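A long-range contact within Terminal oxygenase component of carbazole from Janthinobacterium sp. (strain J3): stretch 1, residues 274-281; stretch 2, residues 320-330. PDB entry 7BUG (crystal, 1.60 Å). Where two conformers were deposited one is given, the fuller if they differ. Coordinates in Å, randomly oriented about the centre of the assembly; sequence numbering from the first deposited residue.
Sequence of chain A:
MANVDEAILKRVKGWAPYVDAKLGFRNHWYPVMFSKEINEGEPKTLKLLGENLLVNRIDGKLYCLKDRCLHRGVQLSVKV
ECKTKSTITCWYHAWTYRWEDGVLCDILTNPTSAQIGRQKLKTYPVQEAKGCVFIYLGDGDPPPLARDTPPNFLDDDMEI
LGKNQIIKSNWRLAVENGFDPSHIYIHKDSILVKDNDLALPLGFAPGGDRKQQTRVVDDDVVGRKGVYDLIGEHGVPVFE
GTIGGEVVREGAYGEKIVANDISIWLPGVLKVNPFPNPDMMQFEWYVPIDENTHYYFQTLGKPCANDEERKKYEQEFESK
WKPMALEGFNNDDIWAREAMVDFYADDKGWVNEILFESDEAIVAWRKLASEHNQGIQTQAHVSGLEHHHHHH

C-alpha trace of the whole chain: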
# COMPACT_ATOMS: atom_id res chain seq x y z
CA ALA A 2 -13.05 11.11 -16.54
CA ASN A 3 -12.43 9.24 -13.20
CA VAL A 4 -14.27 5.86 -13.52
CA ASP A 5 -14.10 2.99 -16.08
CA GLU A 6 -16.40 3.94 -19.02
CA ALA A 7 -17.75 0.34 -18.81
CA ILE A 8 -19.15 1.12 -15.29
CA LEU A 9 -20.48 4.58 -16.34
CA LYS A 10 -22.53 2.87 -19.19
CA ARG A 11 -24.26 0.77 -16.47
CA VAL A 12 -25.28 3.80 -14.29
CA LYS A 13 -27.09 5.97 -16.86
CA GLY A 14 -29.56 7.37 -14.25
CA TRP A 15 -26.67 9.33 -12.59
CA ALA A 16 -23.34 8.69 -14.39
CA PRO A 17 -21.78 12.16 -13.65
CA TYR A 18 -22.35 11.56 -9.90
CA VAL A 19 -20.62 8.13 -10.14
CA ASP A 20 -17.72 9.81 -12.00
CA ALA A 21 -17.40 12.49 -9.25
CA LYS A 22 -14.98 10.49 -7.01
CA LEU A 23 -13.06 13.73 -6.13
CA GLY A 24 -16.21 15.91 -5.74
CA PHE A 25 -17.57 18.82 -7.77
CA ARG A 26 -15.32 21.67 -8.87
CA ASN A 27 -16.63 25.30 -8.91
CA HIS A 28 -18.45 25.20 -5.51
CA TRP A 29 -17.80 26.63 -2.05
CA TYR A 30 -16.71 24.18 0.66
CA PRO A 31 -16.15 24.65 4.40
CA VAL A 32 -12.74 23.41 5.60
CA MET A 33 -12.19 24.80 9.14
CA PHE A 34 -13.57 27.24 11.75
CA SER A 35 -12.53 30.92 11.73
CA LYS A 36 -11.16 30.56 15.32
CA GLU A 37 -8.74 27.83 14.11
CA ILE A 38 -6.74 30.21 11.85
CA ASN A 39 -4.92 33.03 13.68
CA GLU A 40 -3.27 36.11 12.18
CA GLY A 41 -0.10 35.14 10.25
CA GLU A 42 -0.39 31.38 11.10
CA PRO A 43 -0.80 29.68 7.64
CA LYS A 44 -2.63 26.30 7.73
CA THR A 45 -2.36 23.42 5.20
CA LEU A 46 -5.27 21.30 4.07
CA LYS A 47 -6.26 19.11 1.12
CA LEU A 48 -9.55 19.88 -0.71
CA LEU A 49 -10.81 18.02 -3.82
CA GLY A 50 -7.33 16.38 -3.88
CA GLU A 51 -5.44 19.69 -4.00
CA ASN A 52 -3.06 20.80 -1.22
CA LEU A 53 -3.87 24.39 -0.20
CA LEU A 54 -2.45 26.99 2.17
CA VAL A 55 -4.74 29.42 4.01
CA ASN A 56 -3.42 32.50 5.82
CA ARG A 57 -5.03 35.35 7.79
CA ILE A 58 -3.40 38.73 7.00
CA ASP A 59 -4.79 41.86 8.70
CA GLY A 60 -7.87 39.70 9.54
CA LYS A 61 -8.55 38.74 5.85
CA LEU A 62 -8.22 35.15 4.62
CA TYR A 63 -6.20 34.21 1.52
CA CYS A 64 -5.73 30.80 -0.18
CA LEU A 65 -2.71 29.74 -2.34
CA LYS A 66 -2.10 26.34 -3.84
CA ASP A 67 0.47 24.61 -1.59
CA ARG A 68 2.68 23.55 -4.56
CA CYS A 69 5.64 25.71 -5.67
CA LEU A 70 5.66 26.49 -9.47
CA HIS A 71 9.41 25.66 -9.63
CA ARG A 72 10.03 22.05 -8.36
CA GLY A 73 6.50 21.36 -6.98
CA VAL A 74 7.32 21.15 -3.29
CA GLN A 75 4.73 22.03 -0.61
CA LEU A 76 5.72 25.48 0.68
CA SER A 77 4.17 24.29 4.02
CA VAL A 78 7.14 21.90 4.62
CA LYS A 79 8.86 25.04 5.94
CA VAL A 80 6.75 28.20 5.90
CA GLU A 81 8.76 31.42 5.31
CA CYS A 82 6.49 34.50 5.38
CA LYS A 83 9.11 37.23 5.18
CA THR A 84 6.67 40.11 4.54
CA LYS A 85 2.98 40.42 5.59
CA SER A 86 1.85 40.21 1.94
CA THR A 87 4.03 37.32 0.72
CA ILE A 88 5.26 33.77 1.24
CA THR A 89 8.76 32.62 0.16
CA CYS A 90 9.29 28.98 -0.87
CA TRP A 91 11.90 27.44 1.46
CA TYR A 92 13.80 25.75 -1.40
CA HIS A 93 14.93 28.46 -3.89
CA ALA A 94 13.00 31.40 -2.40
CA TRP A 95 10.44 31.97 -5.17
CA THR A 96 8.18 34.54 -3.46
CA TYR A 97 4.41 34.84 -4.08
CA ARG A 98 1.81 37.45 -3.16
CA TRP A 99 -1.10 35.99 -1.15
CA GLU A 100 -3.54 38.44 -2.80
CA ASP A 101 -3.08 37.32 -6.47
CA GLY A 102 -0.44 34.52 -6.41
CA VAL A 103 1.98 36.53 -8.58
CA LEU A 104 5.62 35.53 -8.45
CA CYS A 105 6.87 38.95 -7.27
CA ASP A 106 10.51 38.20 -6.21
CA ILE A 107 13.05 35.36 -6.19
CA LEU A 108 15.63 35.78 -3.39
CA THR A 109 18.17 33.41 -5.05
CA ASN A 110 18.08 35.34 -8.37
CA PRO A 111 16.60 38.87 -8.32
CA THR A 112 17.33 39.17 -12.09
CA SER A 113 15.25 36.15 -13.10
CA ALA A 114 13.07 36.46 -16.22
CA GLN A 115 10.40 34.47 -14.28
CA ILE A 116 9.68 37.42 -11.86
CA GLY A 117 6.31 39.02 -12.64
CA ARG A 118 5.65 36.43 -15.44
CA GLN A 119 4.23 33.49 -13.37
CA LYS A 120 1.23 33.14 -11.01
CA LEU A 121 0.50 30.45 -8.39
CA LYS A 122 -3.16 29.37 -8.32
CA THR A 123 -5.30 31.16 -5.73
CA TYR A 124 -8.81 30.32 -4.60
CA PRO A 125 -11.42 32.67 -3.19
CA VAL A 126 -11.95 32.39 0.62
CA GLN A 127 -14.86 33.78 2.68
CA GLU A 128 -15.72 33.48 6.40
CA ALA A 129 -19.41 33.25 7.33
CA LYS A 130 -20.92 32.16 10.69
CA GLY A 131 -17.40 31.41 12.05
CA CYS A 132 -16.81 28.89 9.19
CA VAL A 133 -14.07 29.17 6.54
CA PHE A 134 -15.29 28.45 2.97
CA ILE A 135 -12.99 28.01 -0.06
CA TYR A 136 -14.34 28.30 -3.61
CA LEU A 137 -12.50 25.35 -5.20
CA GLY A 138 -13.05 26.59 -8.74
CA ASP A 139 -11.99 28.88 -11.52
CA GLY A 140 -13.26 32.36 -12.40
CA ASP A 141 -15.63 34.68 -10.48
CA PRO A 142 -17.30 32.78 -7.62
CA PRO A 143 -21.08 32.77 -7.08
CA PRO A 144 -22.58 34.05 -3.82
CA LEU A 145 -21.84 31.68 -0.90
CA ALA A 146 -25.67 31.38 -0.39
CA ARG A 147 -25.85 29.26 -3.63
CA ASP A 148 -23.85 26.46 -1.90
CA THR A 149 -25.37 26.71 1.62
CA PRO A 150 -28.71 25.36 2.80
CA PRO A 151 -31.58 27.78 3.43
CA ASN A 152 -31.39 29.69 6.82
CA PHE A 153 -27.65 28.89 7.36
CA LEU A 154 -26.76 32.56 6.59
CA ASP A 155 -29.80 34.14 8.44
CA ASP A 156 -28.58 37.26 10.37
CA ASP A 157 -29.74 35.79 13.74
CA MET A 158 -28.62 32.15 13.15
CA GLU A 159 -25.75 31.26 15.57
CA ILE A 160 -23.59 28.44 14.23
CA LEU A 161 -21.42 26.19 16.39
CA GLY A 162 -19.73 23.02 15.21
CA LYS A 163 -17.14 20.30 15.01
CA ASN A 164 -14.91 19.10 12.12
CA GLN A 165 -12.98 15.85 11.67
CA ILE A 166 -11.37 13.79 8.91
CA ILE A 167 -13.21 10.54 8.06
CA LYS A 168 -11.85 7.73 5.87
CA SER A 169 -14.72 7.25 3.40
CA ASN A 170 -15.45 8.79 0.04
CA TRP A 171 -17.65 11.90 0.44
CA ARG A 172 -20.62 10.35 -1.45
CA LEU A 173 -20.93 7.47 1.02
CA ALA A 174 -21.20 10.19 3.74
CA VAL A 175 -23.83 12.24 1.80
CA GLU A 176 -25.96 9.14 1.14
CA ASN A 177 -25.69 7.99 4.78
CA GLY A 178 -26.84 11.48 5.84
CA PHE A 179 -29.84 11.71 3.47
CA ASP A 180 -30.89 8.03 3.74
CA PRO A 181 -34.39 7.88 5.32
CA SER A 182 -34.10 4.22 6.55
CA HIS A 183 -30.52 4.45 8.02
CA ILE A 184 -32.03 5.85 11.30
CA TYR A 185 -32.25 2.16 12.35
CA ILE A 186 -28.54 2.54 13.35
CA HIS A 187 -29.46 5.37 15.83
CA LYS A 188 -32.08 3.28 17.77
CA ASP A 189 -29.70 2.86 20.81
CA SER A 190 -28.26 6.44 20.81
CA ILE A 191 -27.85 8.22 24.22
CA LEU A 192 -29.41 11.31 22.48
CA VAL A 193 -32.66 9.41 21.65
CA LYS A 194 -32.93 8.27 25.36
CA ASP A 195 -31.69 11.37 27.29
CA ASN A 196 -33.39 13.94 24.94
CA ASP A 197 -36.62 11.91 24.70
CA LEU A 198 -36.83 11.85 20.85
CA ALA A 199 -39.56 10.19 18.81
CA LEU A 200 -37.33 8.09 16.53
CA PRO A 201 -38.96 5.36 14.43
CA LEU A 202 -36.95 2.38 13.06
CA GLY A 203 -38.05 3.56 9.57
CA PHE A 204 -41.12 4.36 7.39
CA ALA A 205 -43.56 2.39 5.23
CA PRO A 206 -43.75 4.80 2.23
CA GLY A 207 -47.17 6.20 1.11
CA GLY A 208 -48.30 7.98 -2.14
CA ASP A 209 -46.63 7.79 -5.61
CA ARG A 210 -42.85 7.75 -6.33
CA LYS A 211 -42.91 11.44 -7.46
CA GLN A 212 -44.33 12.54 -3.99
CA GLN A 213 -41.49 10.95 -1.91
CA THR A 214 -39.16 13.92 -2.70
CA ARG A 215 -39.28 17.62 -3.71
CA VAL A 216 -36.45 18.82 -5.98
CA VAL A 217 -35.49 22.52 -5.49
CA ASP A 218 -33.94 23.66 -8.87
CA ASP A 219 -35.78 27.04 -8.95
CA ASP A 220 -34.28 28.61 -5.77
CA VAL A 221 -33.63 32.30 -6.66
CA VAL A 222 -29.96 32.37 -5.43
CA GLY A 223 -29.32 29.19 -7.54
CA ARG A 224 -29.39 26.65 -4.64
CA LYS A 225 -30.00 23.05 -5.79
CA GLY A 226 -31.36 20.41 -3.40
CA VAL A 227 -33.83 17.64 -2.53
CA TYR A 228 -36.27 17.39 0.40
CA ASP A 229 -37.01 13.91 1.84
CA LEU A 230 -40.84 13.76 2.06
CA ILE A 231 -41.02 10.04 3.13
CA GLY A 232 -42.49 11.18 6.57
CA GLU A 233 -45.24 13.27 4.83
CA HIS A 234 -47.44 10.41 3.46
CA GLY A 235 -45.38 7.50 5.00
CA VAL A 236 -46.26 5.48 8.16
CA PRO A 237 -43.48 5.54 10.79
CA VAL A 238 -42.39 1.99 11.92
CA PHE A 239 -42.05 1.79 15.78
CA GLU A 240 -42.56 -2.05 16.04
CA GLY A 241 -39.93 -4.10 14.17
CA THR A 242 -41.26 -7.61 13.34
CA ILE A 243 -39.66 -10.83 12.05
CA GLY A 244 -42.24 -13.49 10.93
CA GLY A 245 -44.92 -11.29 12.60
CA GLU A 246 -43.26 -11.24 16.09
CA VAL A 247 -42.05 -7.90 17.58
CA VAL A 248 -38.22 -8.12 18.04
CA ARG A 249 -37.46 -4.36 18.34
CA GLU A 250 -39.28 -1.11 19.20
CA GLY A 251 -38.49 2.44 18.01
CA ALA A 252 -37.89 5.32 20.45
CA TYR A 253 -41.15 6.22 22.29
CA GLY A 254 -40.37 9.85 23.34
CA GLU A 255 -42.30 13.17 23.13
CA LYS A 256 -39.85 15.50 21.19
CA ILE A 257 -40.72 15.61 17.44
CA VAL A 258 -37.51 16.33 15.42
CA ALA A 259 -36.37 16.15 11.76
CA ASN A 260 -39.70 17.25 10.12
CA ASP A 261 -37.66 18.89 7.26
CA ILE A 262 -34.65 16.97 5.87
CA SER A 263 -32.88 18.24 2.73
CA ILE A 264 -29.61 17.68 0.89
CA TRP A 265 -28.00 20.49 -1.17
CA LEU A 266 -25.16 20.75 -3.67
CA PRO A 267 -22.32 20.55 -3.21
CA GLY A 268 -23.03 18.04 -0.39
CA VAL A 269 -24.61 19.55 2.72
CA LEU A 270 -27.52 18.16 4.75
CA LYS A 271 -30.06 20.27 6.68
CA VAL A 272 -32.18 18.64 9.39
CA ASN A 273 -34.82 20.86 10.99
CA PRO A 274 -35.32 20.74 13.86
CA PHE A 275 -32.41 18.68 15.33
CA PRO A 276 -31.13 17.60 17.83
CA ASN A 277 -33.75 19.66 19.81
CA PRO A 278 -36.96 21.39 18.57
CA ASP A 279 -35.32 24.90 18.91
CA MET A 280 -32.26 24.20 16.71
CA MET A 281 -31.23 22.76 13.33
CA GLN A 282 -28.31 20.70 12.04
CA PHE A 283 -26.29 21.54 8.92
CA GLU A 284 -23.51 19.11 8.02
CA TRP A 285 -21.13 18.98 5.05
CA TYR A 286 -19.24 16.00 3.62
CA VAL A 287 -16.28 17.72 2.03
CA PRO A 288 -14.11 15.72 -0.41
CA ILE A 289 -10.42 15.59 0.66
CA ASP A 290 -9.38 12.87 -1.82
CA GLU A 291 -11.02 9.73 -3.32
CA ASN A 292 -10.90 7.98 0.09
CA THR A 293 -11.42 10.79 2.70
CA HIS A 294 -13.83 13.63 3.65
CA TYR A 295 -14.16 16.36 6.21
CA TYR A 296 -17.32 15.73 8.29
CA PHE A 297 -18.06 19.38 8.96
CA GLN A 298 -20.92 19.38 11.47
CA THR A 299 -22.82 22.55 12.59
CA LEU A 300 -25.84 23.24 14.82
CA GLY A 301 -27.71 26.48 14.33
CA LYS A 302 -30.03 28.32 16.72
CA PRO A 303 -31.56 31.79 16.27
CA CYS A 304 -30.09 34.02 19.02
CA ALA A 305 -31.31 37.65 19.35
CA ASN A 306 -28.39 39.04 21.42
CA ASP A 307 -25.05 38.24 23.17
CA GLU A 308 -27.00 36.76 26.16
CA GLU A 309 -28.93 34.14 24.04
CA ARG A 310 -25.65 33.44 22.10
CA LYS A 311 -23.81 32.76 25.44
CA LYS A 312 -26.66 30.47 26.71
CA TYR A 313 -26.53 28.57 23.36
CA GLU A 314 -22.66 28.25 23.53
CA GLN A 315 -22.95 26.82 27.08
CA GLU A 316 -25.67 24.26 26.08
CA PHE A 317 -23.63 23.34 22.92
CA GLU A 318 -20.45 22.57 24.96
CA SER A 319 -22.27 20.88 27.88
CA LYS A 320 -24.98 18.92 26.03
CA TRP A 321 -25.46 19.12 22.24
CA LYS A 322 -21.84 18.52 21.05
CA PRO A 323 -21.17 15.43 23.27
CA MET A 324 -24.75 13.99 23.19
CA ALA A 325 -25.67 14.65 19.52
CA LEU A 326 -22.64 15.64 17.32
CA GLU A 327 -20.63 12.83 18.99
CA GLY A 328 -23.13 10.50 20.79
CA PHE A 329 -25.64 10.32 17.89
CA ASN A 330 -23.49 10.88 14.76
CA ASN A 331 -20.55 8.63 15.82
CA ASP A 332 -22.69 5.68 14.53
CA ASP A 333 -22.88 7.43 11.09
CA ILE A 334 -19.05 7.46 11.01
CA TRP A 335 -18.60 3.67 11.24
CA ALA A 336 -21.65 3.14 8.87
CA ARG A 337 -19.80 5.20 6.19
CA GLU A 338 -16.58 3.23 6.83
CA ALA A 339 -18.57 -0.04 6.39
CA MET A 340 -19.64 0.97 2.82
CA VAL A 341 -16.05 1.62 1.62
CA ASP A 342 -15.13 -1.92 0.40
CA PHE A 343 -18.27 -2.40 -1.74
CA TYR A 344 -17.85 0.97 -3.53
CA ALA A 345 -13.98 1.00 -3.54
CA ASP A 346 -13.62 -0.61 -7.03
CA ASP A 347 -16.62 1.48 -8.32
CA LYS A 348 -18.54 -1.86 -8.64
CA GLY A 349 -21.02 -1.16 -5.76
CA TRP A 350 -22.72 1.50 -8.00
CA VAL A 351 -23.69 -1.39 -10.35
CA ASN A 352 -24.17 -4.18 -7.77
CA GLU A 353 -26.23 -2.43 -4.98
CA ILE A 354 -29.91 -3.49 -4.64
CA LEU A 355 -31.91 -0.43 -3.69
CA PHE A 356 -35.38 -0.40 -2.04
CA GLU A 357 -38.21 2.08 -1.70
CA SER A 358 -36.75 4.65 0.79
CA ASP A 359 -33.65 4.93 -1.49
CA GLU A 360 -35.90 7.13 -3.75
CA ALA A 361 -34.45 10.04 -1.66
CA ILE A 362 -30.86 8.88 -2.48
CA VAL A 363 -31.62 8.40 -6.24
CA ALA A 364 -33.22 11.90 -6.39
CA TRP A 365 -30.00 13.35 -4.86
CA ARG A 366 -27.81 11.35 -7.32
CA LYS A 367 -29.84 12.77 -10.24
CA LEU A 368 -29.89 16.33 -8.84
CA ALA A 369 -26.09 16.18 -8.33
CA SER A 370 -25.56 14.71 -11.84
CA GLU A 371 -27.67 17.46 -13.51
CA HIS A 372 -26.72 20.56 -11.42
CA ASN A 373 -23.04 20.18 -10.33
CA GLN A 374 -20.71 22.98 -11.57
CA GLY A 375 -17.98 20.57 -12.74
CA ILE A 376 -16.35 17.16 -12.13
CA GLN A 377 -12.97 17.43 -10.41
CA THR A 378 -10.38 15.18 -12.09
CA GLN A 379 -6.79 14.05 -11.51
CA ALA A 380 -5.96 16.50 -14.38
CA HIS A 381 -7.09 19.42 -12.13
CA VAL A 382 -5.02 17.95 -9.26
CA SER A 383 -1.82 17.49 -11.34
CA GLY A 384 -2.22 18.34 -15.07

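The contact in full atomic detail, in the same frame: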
# COMPACT_ATOMS: atom_id res chain seq x y z
N PRO A 274 -36.33 20.35 12.88
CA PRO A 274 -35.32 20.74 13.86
C PRO A 274 -34.49 19.51 14.27
O PRO A 274 -34.91 18.39 14.11
CB PRO A 274 -36.20 21.29 15.01
CG PRO A 274 -37.45 20.48 14.97
CD PRO A 274 -37.63 20.08 13.52
N PHE A 275 -33.31 19.75 14.82
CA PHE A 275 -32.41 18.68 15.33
C PHE A 275 -31.22 19.32 15.98
O PHE A 275 -30.78 20.35 15.48
CB PHE A 275 -31.91 17.80 14.19
CG PHE A 275 -31.50 16.43 14.69
CD1 PHE A 275 -32.46 15.46 14.90
CD2 PHE A 275 -30.17 16.16 14.97
CE1 PHE A 275 -32.08 14.23 15.41
CE2 PHE A 275 -29.80 14.92 15.48
CZ PHE A 275 -30.78 13.98 15.71
N PRO A 276 -30.65 18.80 17.10
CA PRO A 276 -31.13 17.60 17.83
C PRO A 276 -32.19 17.90 18.90
O PRO A 276 -32.59 17.00 19.67
CB PRO A 276 -29.82 17.16 18.48
CG PRO A 276 -29.18 18.47 18.86
CD PRO A 276 -29.37 19.28 17.61
N ASN A 277 -32.69 19.13 18.89
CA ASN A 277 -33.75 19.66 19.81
C ASN A 277 -34.71 20.51 18.99
O ASN A 277 -34.35 21.01 17.92
CB ASN A 277 -33.09 20.37 20.98
CG ASN A 277 -33.95 20.38 22.23
OD1 ASN A 277 -34.42 19.33 22.65
ND2 ASN A 277 -34.16 21.56 22.80
N PRO A 278 -35.99 20.67 19.40
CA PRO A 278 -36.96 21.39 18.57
C PRO A 278 -36.64 22.85 18.27
O PRO A 278 -37.29 23.37 17.39
CB PRO A 278 -38.29 21.21 19.33
CG PRO A 278 -38.07 19.89 20.06
CD PRO A 278 -36.65 20.00 20.55
N ASP A 279 -35.68 23.46 18.97
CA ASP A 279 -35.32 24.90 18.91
C ASP A 279 -34.07 25.11 18.05
O ASP A 279 -33.58 26.27 17.90
CB ASP A 279 -35.14 25.43 20.34
CG ASP A 279 -33.96 24.80 21.08
OD1 ASP A 279 -33.72 23.60 20.87
OD2 ASP A 279 -33.26 25.52 21.83
N MET A 280 -33.53 24.04 17.46
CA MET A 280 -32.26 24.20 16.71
C MET A 280 -32.29 23.37 15.43
O MET A 280 -33.22 22.60 15.22
CB MET A 280 -31.07 23.90 17.62
CG MET A 280 -30.91 22.50 18.07
SD MET A 280 -29.87 22.43 19.61
CE MET A 280 -28.51 23.52 19.29
N MET A 281 -31.30 23.57 14.56
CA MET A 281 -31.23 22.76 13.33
C MET A 281 -29.79 22.32 13.08
O MET A 281 -28.88 22.86 13.68
CB MET A 281 -31.78 23.50 12.11
CG MET A 281 -31.28 24.86 11.91
SD MET A 281 -32.35 25.75 10.69
CE MET A 281 -33.70 26.32 11.72
N LYS A 320 -23.94 19.91 26.36
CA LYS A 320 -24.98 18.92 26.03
C LYS A 320 -24.91 18.56 24.54
O LYS A 320 -24.78 17.39 24.27
CB LYS A 320 -26.37 19.43 26.40
CG LYS A 320 -27.49 18.44 26.14
CD LYS A 320 -28.64 18.55 27.12
CE LYS A 320 -28.21 18.50 28.58
NZ LYS A 320 -29.13 19.26 29.46
N TRP A 321 -25.10 19.52 23.63
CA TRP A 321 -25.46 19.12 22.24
C TRP A 321 -24.24 18.54 21.49
O TRP A 321 -24.46 17.62 20.65
CB TRP A 321 -26.11 20.27 21.48
CG TRP A 321 -27.33 20.79 22.18
CD1 TRP A 321 -27.54 22.08 22.59
CD2 TRP A 321 -28.47 20.05 22.60
NE1 TRP A 321 -28.75 22.18 23.22
CE2 TRP A 321 -29.35 20.96 23.22
CE3 TRP A 321 -28.84 18.72 22.50
CZ2 TRP A 321 -30.58 20.57 23.75
CZ3 TRP A 321 -30.06 18.34 22.99
CH2 TRP A 321 -30.91 19.25 23.62
N LYS A 322 -23.05 19.06 21.70
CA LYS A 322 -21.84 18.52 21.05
C LYS A 322 -21.61 17.08 21.54
O LYS A 322 -21.49 16.16 20.73
CB LYS A 322 -20.65 19.44 21.21
CG LYS A 322 -19.36 18.85 20.65
CD LYS A 322 -18.25 19.86 20.61
CE LYS A 322 -16.91 19.22 20.29
NZ LYS A 322 -15.80 20.14 20.65
N PRO A 323 -21.47 16.80 22.85
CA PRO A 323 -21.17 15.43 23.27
C PRO A 323 -22.34 14.48 23.04
O PRO A 323 -22.09 13.32 22.71
CB PRO A 323 -20.77 15.57 24.76
CG PRO A 323 -21.42 16.84 25.20
CD PRO A 323 -21.44 17.75 23.98
N MET A 324 -23.58 14.91 23.22
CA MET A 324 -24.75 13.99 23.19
C MET A 324 -25.15 13.69 21.74
O MET A 324 -25.58 12.57 21.45
CB MET A 324 -25.94 14.59 23.92
CG MET A 324 -26.96 13.55 24.27
SD MET A 324 -28.30 14.33 25.22
CE MET A 324 -29.65 13.22 24.88
N ALA A 325 -25.08 14.70 20.88
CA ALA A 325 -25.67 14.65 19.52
C ALA A 325 -24.54 14.56 18.49
O ALA A 325 -24.49 13.53 17.77
CB ALA A 325 -26.53 15.88 19.31
N LEU A 326 -23.72 15.61 18.36
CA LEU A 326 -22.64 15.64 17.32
C LEU A 326 -21.73 14.44 17.51
O LEU A 326 -21.32 13.84 16.51
CB LEU A 326 -21.86 16.94 17.33
CG LEU A 326 -22.68 18.18 16.96
CD1 LEU A 326 -21.73 19.35 16.66
CD2 LEU A 326 -23.61 17.91 15.80
N GLU A 327 -21.47 14.03 18.75
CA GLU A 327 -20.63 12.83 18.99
C GLU A 327 -21.53 11.63 19.25
O GLU A 327 -21.51 10.69 18.46
CB GLU A 327 -19.65 13.14 20.11
CG GLU A 327 -18.59 14.11 19.68
CD GLU A 327 -17.78 14.79 20.77
OE1 GLU A 327 -18.00 14.48 21.95
OE2 GLU A 327 -16.93 15.62 20.45
N GLY A 328 -22.37 11.68 20.28
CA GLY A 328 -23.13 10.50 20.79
C GLY A 328 -24.25 10.02 19.87
O GLY A 328 -24.75 8.89 20.07
N PHE A 329 -24.69 10.81 18.90
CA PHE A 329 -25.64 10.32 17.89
C PHE A 329 -24.89 10.04 16.58
O PHE A 329 -25.01 8.93 15.98
CB PHE A 329 -26.76 11.34 17.72
CG PHE A 329 -27.88 10.94 16.82
CD1 PHE A 329 -28.96 10.22 17.30
CD2 PHE A 329 -27.86 11.29 15.48
CE1 PHE A 329 -30.03 9.93 16.47
CE2 PHE A 329 -28.90 10.93 14.64
CZ PHE A 329 -29.99 10.25 15.13
N ASN A 330 -24.09 11.02 16.12
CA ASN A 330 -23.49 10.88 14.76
C ASN A 330 -22.27 9.97 14.71
O ASN A 330 -21.88 9.59 13.60
CB ASN A 330 -23.15 12.23 14.10
CG ASN A 330 -24.40 13.00 13.74
OD1 ASN A 330 -24.53 14.14 14.17
ND2 ASN A 330 -25.31 12.43 12.97

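Two segments meet here through residues at least 41 positions apart in sequence, and they do so mainly through side chains; no hydrogen bond crosses between them. One is an irregular loop folded back on itself, the other a helix that presents Trp 321, Ala 325 and, just beyond, Phe 329 on the side facing the loop.

The loop owes its shape to its own backbone. A type I turn runs from Asn 277 to Met 280, with Met 280 N bonded to Asn 277 O at 3.2 Å, and Phe 275 N also donates to Met 280 O, at 2.9 Å. Cis peptide bonds precede both Pro 274 and Pro 276. The fold lets Pro 276, Asn 277 and Met 280 all direct their CA-to-CB bonds toward the helix.

Trp 321 is the large bump on the helical side, and it covers more of the contact than any other residue. Its broad, flat indole lies among three loop side chains. Met 280 sits over one face: its SD is 3.7 Å from the centroid of the five-membered ring and only 7° off the ring normal, while its CE lies 3.7 Å from Trp 321 CD1. A flexible, polarizable thioether is well suited to settle on such a surface. Pro 276 CG approaches Trp 321 CE3 at 3.7 Å, and Asn 277 CG comes within 3.5 Å of Trp 321 CH2, both obliquely. Asn 277 packs here without leaving its polar end idle, since its ND2 donates to Asp 279 OD1 at 2.8 Å and its OD1 is bonded elsewhere in the structure. Likewise, the indole NE1 finds its partner elsewhere.

One turn along the helix the relief reverses. The single methyl of Ala 325 leaves a shallow place between the larger side chains of Trp 321 and Phe 329, and the compact ring of Pro 276 occupies it, with Pro 276 CB 3.6 Å from Ala 325 CB. These two residues also mark the closest backbone approach, their CA atoms 6.4 Å apart. A small side chain meets a compact one where the CA atoms are nearest, and Pro 276 also touches the indole.

Beyond this point two phenylalanines complete the contact. The CB of Phe 275 points sideways, but its t rotamer carries the ring nearer the helix segment, so that Phe 275 CZ lies 3.7 Å from Phe 329 CE2, over one face of the Phe 329 ring. With planes inclined at 56° and centroids 5.2 Å apart, the rings meet obliquely, filling buried space with apolar surface.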